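Local coordinates for protein tumour necrosis factor receptor (PDB 3ON9) that probably binds host tumour necrosis factor and chemokines outside the cell to blunt immune defence, this chain being its C-terminal SECRET domain, which sequesters chemokines, at residues 11-16 with 65-70; 17-22 with 59-64; 43-48 with 80-85; 99-104 with 143-148. All coordinates share one frame; numbering follows the deposited sequence. Where two conformers were deposited one is given.

The four contacts belong to one SECRET domain, a beta sandwich. Interactions 1 and 2 are continuous: both use strand 62-69, and the join lies where Met15 N probably hydrogen-bonds Ala63 O at 3.0 Å, so that the strand pairing of interaction 1 runs out into the turn of interaction 2. Interaction 3 lies in the other sheet, yet it meets interaction 1 across the core, Ile13 CG1 packing on Leu85 CD2 at 3.8 Å. The centres of interactions 2 and 3 are about 27 Å apart, on opposite sides of the chain's centre. Interaction 4 reaches the sheet of interaction 1 at its edge strand 140-145, with centres about 15 Å apart and no direct touch.

Interaction 1 (11-16 with 65-70); sequences VEINMY and SGFFTN
Ile13 and Phe67 meet obliquely on the buried face of two antiparallel strands, the isoleucine reaching the rim of the ring and not its flat side. Ile13 CD1 comes up to Phe67 CE2 at 3.9 Å, near the ring plane. With chi2 at 93°, away from a staggered value, CD1 swings along the strand toward the aromatic edge. Val11, directly opposite Phe67 and two residues back from Ile13, adds a looser touch of its CG1 to Phe67 CD2 at 4.3 Å. A branched side chain at each of these two strand positions gives the ring apolar neighbours.

Ser65 faces the same way, opposite Ile13, but does polar work. With chi1 at 70° its hydroxyl turns across to the partner strand, where OG donates to Ile13 O at 2.8 Å while also lying 3.4 Å from Ile13 CB. Ile13 O accepts a second, weak bond from Ser65 N, so a small hydroxyl residue reinforces the backbone pairing in a buried place and satisfies its own polar atom. The pairing is otherwise regular: Val11 and Phe67 exchange two backbone bonds, and Ile13 N donates to Ser65 O at 2.8 Å. Between these pairs sits Gly66, whose CA approaches Val11 O to 2.9 Å; a CB here would run into that oxygen.

Ser65 and Phe67 also pack on Ile40 of strand 38-45, in the opposing sheet, and Phe67 reaches Leu42 there. Antiparallel strands that turn a mostly apolar face onto a second sheet are characteristic of a beta sandwich, and this pair lies at its centre.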
loop_
_atom_site.group_PDB
_atom_site.type_symbol
_atom_site.label_atom_id
_atom_site.label_comp_id
_atom_site.label_asym_id
_atom_site.label_seq_id
_atom_site.Cartn_x
_atom_site.Cartn_y
_atom_site.Cartn_z
ATOM N N VAL A 11 2.402 3.400 -1.398
ATOM C CA VAL A 11 1.923 2.213 -0.716
ATOM C C VAL A 11 2.044 1.052 -1.690
ATOM O O VAL A 11 1.548 1.133 -2.807
ATOM C CB VAL A 11 0.453 2.384 -0.255
ATOM C CG1 VAL A 11 -0.045 1.103 0.405
ATOM C CG2 VAL A 11 0.333 3.559 0.706
ATOM N N GLU A 12 2.738 -0.008 -1.277
ATOM C CA GLU A 12 2.926 -1.190 -2.108
ATOM C C GLU A 12 2.414 -2.405 -1.377
ATOM O O GLU A 12 2.668 -2.568 -0.184
ATOM C CB GLU A 12 4.407 -1.422 -2.409
ATOM C CG GLU A 12 5.092 -0.283 -3.114
ATOM C CD GLU A 12 6.603 -0.351 -2.960
ATOM O OE1 GLU A 12 7.212 -1.352 -3.407
ATOM O OE2 GLU A 12 7.177 0.595 -2.382
ATOM N N ILE A 13 1.711 -3.265 -2.103
ATOM C CA ILE A 13 1.230 -4.520 -1.549
ATOM C C ILE A 13 1.596 -5.661 -2.497
ATOM O O ILE A 13 1.119 -5.715 -3.635
ATOM C CB ILE A 13 -0.317 -4.491 -1.328
ATOM C CG1 ILE A 13 -0.761 -3.224 -0.570
ATOM C CG2 ILE A 13 -0.767 -5.731 -0.570
ATOM C CD1 ILE A 13 -1.183 -2.043 -1.470
ATOM N N ASN A 14 2.445 -6.582 -2.037
ATOM C CA ASN A 14 2.850 -7.708 -2.874
ATOM C C ASN A 14 2.264 -8.988 -2.304
ATOM O O ASN A 14 2.243 -9.164 -1.094
ATOM C CB ASN A 14 4.379 -7.772 -2.982
ATOM C CG ASN A 14 4.949 -6.515 -3.601
ATOM O OD1 ASN A 14 4.305 -5.897 -4.451
ATOM N ND2 ASN A 14 6.135 -6.107 -3.161
ATOM N N MET A 15 1.740 -9.852 -3.168
ATOM C CA MET A 15 0.888 -10.946 -2.708
ATOM C C MET A 15 1.142 -12.244 -3.463
ATOM O O MET A 15 1.376 -12.229 -4.667
ATOM C CB MET A 15 -0.590 -10.561 -2.878
ATOM C CG MET A 15 -0.973 -9.290 -2.133
ATOM S SD MET A 15 -2.714 -8.863 -2.346
ATOM C CE MET A 15 -2.701 -8.280 -4.045
ATOM N N TYR A 16 1.075 -13.362 -2.752
ATOM C CA TYR A 16 1.187 -14.671 -3.375
ATOM C C TYR A 16 0.425 -15.688 -2.539
ATOM O O TYR A 16 0.519 -15.668 -1.324
ATOM C CB TYR A 16 2.661 -15.090 -3.461
ATOM C CG TYR A 16 2.871 -16.325 -4.299
ATOM C CD1 TYR A 16 3.180 -16.223 -5.647
ATOM C CD2 TYR A 16 2.728 -17.588 -3.750
ATOM C CE1 TYR A 16 3.347 -17.353 -6.429
ATOM C CE2 TYR A 16 2.902 -18.722 -4.524
ATOM C CZ TYR A 16 3.213 -18.592 -5.855
ATOM O OH TYR A 16 3.385 -19.719 -6.621
ATOM N N SER A 65 1.148 -4.605 -6.353
ATOM C CA SER A 65 0.051 -3.650 -6.415
ATOM C C SER A 65 0.402 -2.449 -5.556
ATOM O O SER A 65 1.336 -2.500 -4.771
ATOM C CB SER A 65 -1.259 -4.301 -5.942
ATOM O OG SER A 65 -1.251 -4.565 -4.545
ATOM N N GLY A 66 -0.329 -1.347 -5.711
ATOM C CA GLY A 66 -0.036 -0.213 -4.859
ATOM C C GLY A 66 -0.859 1.009 -5.177
ATOM O O GLY A 66 -1.627 1.016 -6.142
ATOM N N PHE A 67 -0.703 2.028 -4.332
ATOM C CA PHE A 67 -1.316 3.343 -4.531
ATOM C C PHE A 67 -0.217 4.383 -4.323
ATOM O O PHE A 67 0.681 4.174 -3.516
ATOM C CB PHE A 67 -2.401 3.624 -3.491
ATOM C CG PHE A 67 -3.432 2.537 -3.328
ATOM C CD1 PHE A 67 -4.707 2.696 -3.865
ATOM C CD2 PHE A 67 -3.153 1.395 -2.584
ATOM C CE1 PHE A 67 -5.675 1.723 -3.701
ATOM C CE2 PHE A 67 -4.108 0.414 -2.405
ATOM C CZ PHE A 67 -5.378 0.575 -2.972
ATOM N N PHE A 68 -0.287 5.515 -5.018
ATOM C CA PHE A 68 0.696 6.563 -4.777
ATOM C C PHE A 68 0.110 7.946 -4.984
ATOM O O PHE A 68 -0.915 8.110 -5.645
ATOM C CB PHE A 68 1.930 6.372 -5.666
ATOM C CG PHE A 68 1.620 6.410 -7.131
ATOM C CD1 PHE A 68 1.718 7.596 -7.845
ATOM C CD2 PHE A 68 1.213 5.266 -7.788
ATOM C CE1 PHE A 68 1.423 7.631 -9.207
ATOM C CE2 PHE A 68 0.921 5.287 -9.141
ATOM C CZ PHE A 68 1.022 6.479 -9.852
ATOM N N THR A 69 0.772 8.937 -4.404
ATOM C CA THR A 69 0.274 10.300 -4.427
ATOM C C THR A 69 0.977 11.162 -5.447
ATOM O O THR A 69 2.052 10.844 -5.940
ATOM C CB THR A 69 0.509 11.001 -3.070
ATOM O OG1 THR A 69 1.923 11.189 -2.870
ATOM C CG2 THR A 69 -0.052 10.187 -1.939
ATOM N N ASN A 70 0.344 12.286 -5.733
ATOM C CA ASN A 70 1.023 13.424 -6.304
ATOM C C ASN A 70 2.180 13.792 -5.378
ATOM O O ASN A 70 2.071 13.637 -4.165
ATOM C CB ASN A 70 0.027 14.576 -6.392
ATOM C CG ASN A 70 0.679 15.886 -6.780
ATOM O OD1 ASN A 70 1.473 15.941 -7.720
ATOM N ND2 ASN A 70 0.342 16.951 -6.064
#

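Interaction 2 (17-22 with 59-64); sequences PVNKTS and VDKLAT
Val18 and Lys61 make a partly buried contact that ties the loop after strand 8-16 to the tight turn joining strands 51-59 and 62-69, at one end of the sandwich. A single direct backbone hydrogen bond joins the two, Val18 N to Lys61 O, 2.8 Å long and fairly straight at 164°. Beside it, a water donates to both Val18 O and Asp60 O and so bridges the two backbones a second time.

The apolar part is Val18 over Ala63. Both valine branches share the alanine methyl: CG2 lies 3.8 Å and CG1 3.9 Å from Ala63 CB. The small alanine lets the branched valine settle close to the strand, and Tyr56 and Val58 of strand 51-59 border both residues. Further out, Pro17 CB rests on Lys61 CB at 3.9 Å. Pro17 follows a cis peptide bond, which turns the chain as it leaves the strand. The aliphatic part of Lys61, from CB to CD, lies against Pro17 and the carbonyl of Val18; the chain bends at chi4 (77°), and the charged NZ lies off the loop, as suits an exposed position.

Within the turn, Val59 and Leu62 bond to each other through both N-H and C=O groups. Asp60 has a positive phi of 56°, an uncommon conformation for a residue with a side chain. The type II' turn from Val59 to Leu62 is characteristic of a tight two-residue beta hairpin, here with a neighbouring loop laid against it.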
loop_
_atom_site.group_PDB
_atom_site.type_symbol
_atom_site.label_atom_id
_atom_site.label_comp_id
_atom_site.label_asym_id
_atom_site.label_seq_id
_atom_site.Cartn_x
_atom_site.Cartn_y
_atom_site.Cartn_z
ATOM N N PRO A 17 -0.352 -16.571 -3.187
ATOM C CA PRO A 17 -0.623 -16.619 -4.624
ATOM C C PRO A 17 -1.919 -15.888 -4.970
ATOM O O PRO A 17 -2.853 -15.863 -4.159
ATOM C CB PRO A 17 -0.855 -18.111 -4.888
ATOM C CG PRO A 17 -1.334 -18.669 -3.550
ATOM C CD PRO A 17 -1.039 -17.658 -2.463
ATOM N N VAL A 18 -1.977 -15.308 -6.162
ATOM C CA VAL A 18 -3.240 -14.776 -6.667
ATOM C C VAL A 18 -3.705 -15.616 -7.846
ATOM O O VAL A 18 -2.888 -16.195 -8.575
ATOM C CB VAL A 18 -3.175 -13.274 -7.051
ATOM C CG1 VAL A 18 -2.836 -12.430 -5.823
ATOM C CG2 VAL A 18 -2.182 -13.018 -8.178
ATOM N N ASN A 19 -5.022 -15.704 -8.006
ATOM C CA ASN A 19 -5.628 -16.504 -9.054
ATOM C C ASN A 19 -6.319 -15.662 -10.116
ATOM O O ASN A 19 -6.768 -16.196 -11.132
ATOM C CB ASN A 19 -6.661 -17.443 -8.449
ATOM C CG ASN A 19 -6.060 -18.386 -7.444
ATOM O OD1 ASN A 19 -5.256 -19.249 -7.796
ATOM N ND2 ASN A 19 -6.444 -18.233 -6.179
ATOM N N LYS A 20 -6.424 -14.361 -9.866
ATOM C CA LYS A 20 -7.134 -13.454 -10.764
ATOM C C LYS A 20 -6.229 -12.321 -11.205
ATOM O O LYS A 20 -5.424 -11.816 -10.416
ATOM C CB LYS A 20 -8.356 -12.855 -10.068
ATOM C CG LYS A 20 -9.309 -13.857 -9.442
ATOM C CD LYS A 20 -9.872 -14.813 -10.462
ATOM C CE LYS A 20 -10.853 -15.762 -9.800
ATOM N NZ LYS A 20 -11.422 -16.721 -10.781
ATOM N N THR A 21 -6.372 -11.918 -12.464
ATOM C CA THR A 21 -5.577 -10.818 -12.998
ATOM C C THR A 21 -6.427 -9.575 -13.226
ATOM O O THR A 21 -5.919 -8.456 -13.202
ATOM C CB THR A 21 -4.841 -11.216 -14.297
ATOM O OG1 THR A 21 -5.789 -11.600 -15.304
ATOM C CG2 THR A 21 -3.894 -12.389 -14.024
ATOM N N SER A 22 -7.725 -9.769 -13.439
ATOM C CA SER A 22 -8.606 -8.632 -13.683
ATOM C C SER A 22 -9.001 -7.942 -12.395
ATOM O O SER A 22 -9.393 -8.591 -11.427
ATOM C CB SER A 22 -9.857 -9.077 -14.438
ATOM O OG SER A 22 -9.524 -9.456 -15.762
ATOM N N VAL A 59 2.416 -11.792 -12.499
ATOM C CA VAL A 59 3.213 -12.729 -13.276
ATOM C C VAL A 59 2.964 -14.080 -12.642
ATOM O O VAL A 59 3.322 -14.304 -11.485
ATOM C CB VAL A 59 4.705 -12.404 -13.211
ATOM C CG1 VAL A 59 5.533 -13.523 -13.862
ATOM C CG2 VAL A 59 4.975 -11.055 -13.874
ATOM N N ASP A 60 2.315 -14.956 -13.402
ATOM C CA ASP A 60 1.809 -16.238 -12.921
ATOM C C ASP A 60 0.866 -16.044 -11.725
ATOM O O ASP A 60 -0.267 -15.593 -11.904
ATOM C CB ASP A 60 2.938 -17.223 -12.641
ATOM C CG ASP A 60 2.456 -18.667 -12.567
ATOM O OD1 ASP A 60 1.328 -18.968 -13.009
ATOM O OD2 ASP A 60 3.222 -19.502 -12.057
ATOM N N LYS A 61 1.317 -16.384 -10.523
ATOM C CA LYS A 61 0.462 -16.225 -9.346
ATOM C C LYS A 61 1.002 -15.156 -8.404
ATOM O O LYS A 61 0.545 -15.040 -7.271
ATOM C CB LYS A 61 0.303 -17.547 -8.601
ATOM C CG LYS A 61 -0.394 -18.650 -9.394
ATOM C CD LYS A 61 -0.474 -19.916 -8.550
ATOM C CE LYS A 61 -1.398 -20.950 -9.175
ATOM N NZ LYS A 61 -0.751 -21.646 -10.321
ATOM N N LEU A 62 1.968 -14.376 -8.888
ATOM C CA LEU A 62 2.619 -13.340 -8.086
ATOM C C LEU A 62 2.099 -11.961 -8.477
ATOM O O LEU A 62 2.156 -11.588 -9.642
ATOM C CB LEU A 62 4.135 -13.376 -8.298
ATOM C CG LEU A 62 4.963 -12.261 -7.653
ATOM C CD1 LEU A 62 4.898 -12.372 -6.129
ATOM C CD2 LEU A 62 6.404 -12.348 -8.142
ATOM N N ALA A 63 1.618 -11.204 -7.499
ATOM C CA ALA A 63 1.086 -9.871 -7.769
ATOM C C ALA A 63 1.889 -8.772 -7.081
ATOM O O ALA A 63 2.298 -8.922 -5.933
ATOM C CB ALA A 63 -0.364 -9.789 -7.333
ATOM N N THR A 64 2.103 -7.671 -7.796
ATOM C CA THR A 64 2.524 -6.434 -7.156
ATOM C C THR A 64 1.405 -5.423 -7.361
ATOM O O THR A 64 0.777 -5.401 -8.407
ATOM C CB THR A 64 3.872 -5.895 -7.699
ATOM O OG1 THR A 64 4.278 -4.748 -6.933
ATOM C CG2 THR A 64 3.767 -5.507 -9.166
HETATM O O HOH W 1 -3.000 -15.926 -11.333
#

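Interaction 3 (43-48 with 80-85)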
loop_
_atom_site.group_PDB
_atom_site.type_symbol
_atom_site.label_atom_id
_atom_site.label_comp_id
_atom_site.label_asym_id
_atom_site.label_seq_id
_atom_site.Cartn_x
_atom_site.Cartn_y
_atom_site.Cartn_z
ATOM N N THR A 43 -7.161 4.008 3.453
ATOM C CA THR A 43 -7.560 5.358 3.869
ATOM C C THR A 43 -6.336 6.201 4.241
ATOM O O THR A 43 -5.237 5.687 4.457
ATOM C CB THR A 43 -8.602 5.372 5.007
ATOM O OG1 THR A 43 -8.035 4.829 6.198
ATOM C CG2 THR A 43 -9.846 4.568 4.622
ATOM N N HIS A 44 -6.538 7.507 4.304
ATOM C CA HIS A 44 -5.424 8.437 4.388
ATOM C C HIS A 44 -5.871 9.732 5.040
ATOM O O HIS A 44 -5.529 10.823 4.575
ATOM C CB HIS A 44 -4.904 8.707 2.982
ATOM C CG HIS A 44 -5.985 9.074 2.016
ATOM N ND1 HIS A 44 -6.610 8.156 1.197
ATOM C CD2 HIS A 44 -6.585 10.265 1.778
ATOM C CE1 HIS A 44 -7.538 8.771 0.481
ATOM N NE2 HIS A 44 -7.540 10.052 0.811
ATOM N N GLU A 45 -6.630 9.611 6.127
ATOM C CA GLU A 45 -7.172 10.785 6.811
ATOM C C GLU A 45 -6.069 11.704 7.325
ATOM O O GLU A 45 -5.112 11.250 7.949
ATOM C CB GLU A 45 -8.102 10.382 7.962
ATOM C CG GLU A 45 -8.709 11.584 8.691
ATOM C CD GLU A 45 -9.794 11.203 9.681
ATOM O OE1 GLU A 45 -10.046 9.998 9.851
ATOM O OE2 GLU A 45 -10.400 12.109 10.289
ATOM N N ASP A 46 -6.220 13.003 7.053
ATOM C CA ASP A 46 -5.290 14.043 7.501
ATOM C C ASP A 46 -3.921 13.982 6.813
ATOM O O ASP A 46 -2.975 14.660 7.236
ATOM C CB ASP A 46 -5.144 14.048 9.030
ATOM C CG ASP A 46 -6.414 14.485 9.731
ATOM O OD1 ASP A 46 -7.115 15.360 9.192
ATOM O OD2 ASP A 46 -6.722 13.954 10.815
ATOM N N CYS A 47 -3.822 13.187 5.748
ATOM C CA CYS A 47 -2.619 13.168 4.912
ATOM C C CYS A 47 -2.842 14.169 3.788
ATOM O O CYS A 47 -3.830 14.082 3.077
ATOM C CB CYS A 47 -2.399 11.782 4.298
ATOM S SG CYS A 47 -2.341 10.455 5.507
ATOM N N THR A 48 -1.923 15.114 3.628
ATOM C CA THR A 48 -2.127 16.183 2.654
ATOM C C THR A 48 -1.909 15.706 1.207
ATOM O O THR A 48 -2.725 15.982 0.340
ATOM C CB THR A 48 -1.242 17.423 2.946
ATOM O OG1 THR A 48 -1.196 17.670 4.357
ATOM C CG2 THR A 48 -1.822 18.659 2.245
ATOM N N GLN A 80 -2.020 15.209 11.365
ATOM C CA GLN A 80 -1.290 13.958 11.541
ATOM C C GLN A 80 -1.769 12.901 10.549
ATOM O O GLN A 80 -2.868 12.380 10.674
ATOM C CB GLN A 80 -1.438 13.447 12.977
ATOM C CG GLN A 80 -0.914 14.396 14.059
ATOM C CD GLN A 80 0.570 14.723 13.912
ATOM O OE1 GLN A 80 1.412 13.828 13.794
ATOM N NE2 GLN A 80 0.893 16.014 13.924
ATOM N N CYS A 81 -0.942 12.609 9.551
ATOM C CA CYS A 81 -1.301 11.670 8.493
ATOM C C CYS A 81 -1.516 10.266 9.061
ATOM O O CYS A 81 -0.680 9.753 9.807
ATOM C CB CYS A 81 -0.194 11.658 7.439
ATOM S SG CYS A 81 -0.389 10.430 6.115
ATOM N N LYS A 82 -2.661 9.668 8.742
ATOM C CA LYS A 82 -2.985 8.318 9.196
ATOM C C LYS A 82 -3.267 7.436 7.979
ATOM O O LYS A 82 -4.257 7.640 7.275
ATOM C CB LYS A 82 -4.200 8.360 10.143
ATOM C CG LYS A 82 -3.968 9.197 11.408
ATOM C CD LYS A 82 -5.278 9.518 12.151
ATOM C CE LYS A 82 -5.935 10.780 11.614
ATOM N NZ LYS A 82 -5.213 12.018 12.043
ATOM N N ILE A 83 -2.387 6.469 7.721
ATOM C CA ILE A 83 -2.575 5.531 6.618
ATOM C C ILE A 83 -3.106 4.215 7.168
ATOM O O ILE A 83 -2.446 3.573 7.986
ATOM C CB ILE A 83 -1.256 5.268 5.872
ATOM C CG1 ILE A 83 -0.769 6.540 5.167
ATOM C CG2 ILE A 83 -1.415 4.130 4.873
ATOM C CD1 ILE A 83 -1.623 6.967 3.969
ATOM N N ASN A 84 -4.305 3.824 6.751
ATOM C CA ASN A 84 -4.845 2.514 7.111
ATOM C C ASN A 84 -4.997 1.679 5.863
ATOM O O ASN A 84 -5.435 2.165 4.822
ATOM C CB ASN A 84 -6.207 2.620 7.810
ATOM C CG ASN A 84 -6.125 3.306 9.162
ATOM O OD1 ASN A 84 -5.103 3.223 9.861
ATOM N ND2 ASN A 84 -7.211 3.974 9.548
ATOM N N LEU A 85 -4.658 0.406 5.970
ATOM C CA LEU A 85 -4.701 -0.481 4.829
ATOM C C LEU A 85 -5.257 -1.809 5.290
ATOM O O LEU A 85 -4.816 -2.344 6.299
ATOM C CB LEU A 85 -3.274 -0.695 4.323
ATOM C CG LEU A 85 -3.090 -1.329 2.959
ATOM C CD1 LEU A 85 -3.649 -0.402 1.861
ATOM C CD2 LEU A 85 -1.609 -1.615 2.724
HETATM O O HOH W 2 -6.887 7.016 7.562
HETATM O O HOH W 3 -4.506 15.452 12.876
#
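Lys82 NZ is gripped by two oxygens, one from across the contact and one from its own segment: it forms a salt bridge with Asp46 OD2 at 2.7 Å and donates to Gln80 O, also at 2.7 Å. The carboxylate presents its anti lone pair, and the side chains of Asp46 and Lys82 lie side by side, pointing the same way. Bends at chi3 (-87°) and chi4 (-74°) fold the end of the lysine back to this spot, a reach that needs a long flexible chain. The ammonium group would be steadied by both oxygens.

Asp46 stands in a type II turn from His44 to Cys47, and at the last residue of that turn the contact becomes covalent. Cys47 SG and Cys81 SG are joined at 2.0 Å in a disulfide with a chi3 of 85°, beside which Ile83 CD1 packs on Cys47 SG at 3.9 Å. At the other end, Thr43 and Asn84 pair through two backbone bonds, Thr43 N to Asn84 O being 2.9 Å. Between these ends Lys82 N donates directly to Glu45 O at 3.0 Å, and one water links Thr43 OG1, Glu45 N and Lys82 O, filling in where Glu45 N is badly angled for Lys82 O.

Strands 38-45 and 82-89 are thus antiparallel neighbours in the six-stranded sheet, and 82-89 bonds on its other side to strand 110-116. The disulfide packs against Ile9 of strand 8-16, while Ile83 touches Ile127 and Tyr129 of strand 122-130, both strands of the opposing sheet.

Interaction 4 (99-104 with 143-148)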
loop_
_atom_site.group_PDB
_atom_site.type_symbol
_atom_site.label_atom_id
_atom_site.label_comp_id
_atom_site.label_asym_id
_atom_site.label_seq_id
_atom_site.Cartn_x
_atom_site.Cartn_y
_atom_site.Cartn_z
ATOM N N THR A 99 2.485 -6.317 12.153
ATOM C CA THR A 99 3.420 -5.484 12.890
ATOM C C THR A 99 4.577 -5.139 11.978
ATOM O O THR A 99 5.127 -6.023 11.318
ATOM C CB THR A 99 3.937 -6.236 14.128
ATOM O OG1 THR A 99 2.843 -6.464 15.022
ATOM C CG2 THR A 99 5.005 -5.434 14.851
ATOM N N PRO A 100 4.956 -3.852 11.935
ATOM C CA PRO A 100 6.034 -3.424 11.035
ATOM C C PRO A 100 7.389 -3.900 11.538
ATOM O O PRO A 100 7.534 -4.257 12.709
ATOM C CB PRO A 100 5.982 -1.889 11.096
ATOM C CG PRO A 100 4.995 -1.534 12.111
ATOM C CD PRO A 100 4.450 -2.755 12.773
ATOM N N THR A 101 8.382 -3.898 10.661
ATOM C CA THR A 101 9.688 -4.395 11.067
ATOM C C THR A 101 10.542 -3.343 11.775
ATOM O O THR A 101 11.584 -3.668 12.327
ATOM C CB THR A 101 10.461 -4.976 9.878
ATOM O OG1 THR A 101 10.705 -3.939 8.927
ATOM C CG2 THR A 101 9.684 -6.120 9.233
ATOM N N THR A 102 10.116 -2.081 11.748
ATOM C CA THR A 102 10.796 -1.020 12.494
ATOM C C THR A 102 9.761 -0.074 13.075
ATOM O O THR A 102 8.638 -0.033 12.592
ATOM C CB THR A 102 11.736 -0.201 11.601
ATOM O OG1 THR A 102 10.979 0.451 10.571
ATOM C CG2 THR A 102 12.787 -1.104 10.956
ATOM N N LYS A 103 10.139 0.694 14.094
ATOM C CA LYS A 103 9.211 1.690 14.638
ATOM C C LYS A 103 9.832 3.059 14.898
ATOM O O LYS A 103 9.185 3.946 15.464
ATOM C CB LYS A 103 8.515 1.170 15.899
ATOM C CG LYS A 103 9.428 0.781 17.051
ATOM C CD LYS A 103 8.555 0.546 18.273
ATOM C CE LYS A 103 9.358 0.308 19.531
ATOM N NZ LYS A 103 8.425 0.177 20.681
ATOM N N VAL A 104 11.073 3.241 14.457
ATOM C CA VAL A 104 11.751 4.526 14.582
ATOM C C VAL A 104 11.794 5.240 13.231
ATOM O O VAL A 104 12.398 4.747 12.274
ATOM C CB VAL A 104 13.185 4.355 15.115
ATOM C CG1 VAL A 104 13.897 5.708 15.176
ATOM C CG2 VAL A 104 13.160 3.686 16.479
ATOM N N ALA A 143 7.700 -1.294 6.782
ATOM C CA ALA A 143 7.623 -2.585 6.087
ATOM C C ALA A 143 6.935 -3.665 6.909
ATOM O O ALA A 143 7.134 -3.753 8.121
ATOM C CB ALA A 143 9.021 -3.052 5.643
ATOM N N TYR A 144 6.096 -4.461 6.245
ATOM C CA TYR A 144 5.394 -5.565 6.887
ATOM C C TYR A 144 5.551 -6.816 6.032
ATOM O O TYR A 144 5.491 -6.742 4.803
ATOM C CB TYR A 144 3.896 -5.276 7.001
ATOM C CG TYR A 144 3.510 -3.958 7.641
ATOM C CD1 TYR A 144 2.976 -3.924 8.915
ATOM C CD2 TYR A 144 3.646 -2.758 6.949
ATOM C CE1 TYR A 144 2.608 -2.723 9.505
ATOM C CE2 TYR A 144 3.273 -1.554 7.526
ATOM C CZ TYR A 144 2.750 -1.549 8.804
ATOM O OH TYR A 144 2.374 -0.368 9.399
ATOM N N HIS A 145 5.735 -7.964 6.680
ATOM C CA HIS A 145 5.846 -9.233 5.963
ATOM C C HIS A 145 5.200 -10.367 6.754
ATOM O O HIS A 145 5.528 -10.555 7.927
ATOM C CB HIS A 145 7.327 -9.596 5.743
ATOM C CG HIS A 145 8.138 -8.500 5.128
ATOM N ND1 HIS A 145 7.975 -8.098 3.818
ATOM C CD2 HIS A 145 9.126 -7.726 5.639
ATOM C CE1 HIS A 145 8.818 -7.118 3.554
ATOM N NE2 HIS A 145 9.534 -6.875 4.643
ATOM N N THR A 146 4.302 -11.124 6.127
ATOM C CA THR A 146 3.715 -12.291 6.799
ATOM C C THR A 146 4.572 -13.543 6.696
ATOM O O THR A 146 4.437 -14.460 7.510
ATOM C CB THR A 146 2.311 -12.628 6.266
ATOM O OG1 THR A 146 2.390 -13.013 4.884
ATOM C CG2 THR A 146 1.385 -11.421 6.410
ATOM N N SER A 147 5.438 -13.584 5.692
ATOM C CA SER A 147 6.270 -14.750 5.441
ATOM C C SER A 147 7.526 -14.306 4.707
ATOM O O SER A 147 8.013 -13.193 4.927
ATOM C CB SER A 147 5.492 -15.784 4.625
ATOM O OG SER A 147 6.189 -17.024 4.537
ATOM N N TYR A 148 8.056 -15.173 3.852
ATOM C CA TYR A 148 9.222 -14.818 3.054
ATOM C C TYR A 148 8.900 -13.614 2.193
ATOM O O TYR A 148 7.771 -13.476 1.695
ATOM C CB TYR A 148 9.686 -15.994 2.189
ATOM C CG TYR A 148 10.080 -17.206 2.992
ATOM C CD1 TYR A 148 11.252 -17.210 3.733
ATOM C CD2 TYR A 148 9.280 -18.337 3.009
ATOM C CE1 TYR A 148 11.627 -18.319 4.480
ATOM C CE2 TYR A 148 9.644 -19.452 3.741
ATOM C CZ TYR A 148 10.813 -19.435 4.476
ATOM O OH TYR A 148 11.171 -20.551 5.205
HETATM O O HOH W 4 5.785 -7.785 9.615
HETATM O O HOH W 5 9.971 -1.230 8.629
#
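Pro100 lies over one face of the Tyr144 ring, shifted toward its rim, the two side chains side by side and pointing the same way. Tyr144 CG is anti to the carbonyl carbon (chi1 -52°), which sets the ring beside the proline. Pro100 CB stands 4.1 Å from the ring centroid and 23° off the normal, a CH-pi contact, while Pro100 CG touches Tyr144 CE1 at 3.7 Å. A compact, puckered proline ring with C-H groups to point at the pi cloud suits an aromatic face, and the tyrosine side chain also touches Glu111 and Val113 of strand 110-116.

Next to this CH-pi contact, Thr101 N donates to Ala143 O at 2.8 Å, while Thr101 CG2 approaches His145 CD2 at 4.0 Å. His145 has its polar partner elsewhere, its ND1 bonding to Asp124 OD1. A water accepts from Ala143 N at 2.9 Å and also bonds to Thr101 OG1 and Thr102 OG1, so the two threonine hydroxyls serve the strand indirectly.

Strand 140-145 is outermost in its sheet. The chemistry implies that the loop covers this edge chiefly by apolar contact and water, with one direct backbone bond where a further strand would supply several.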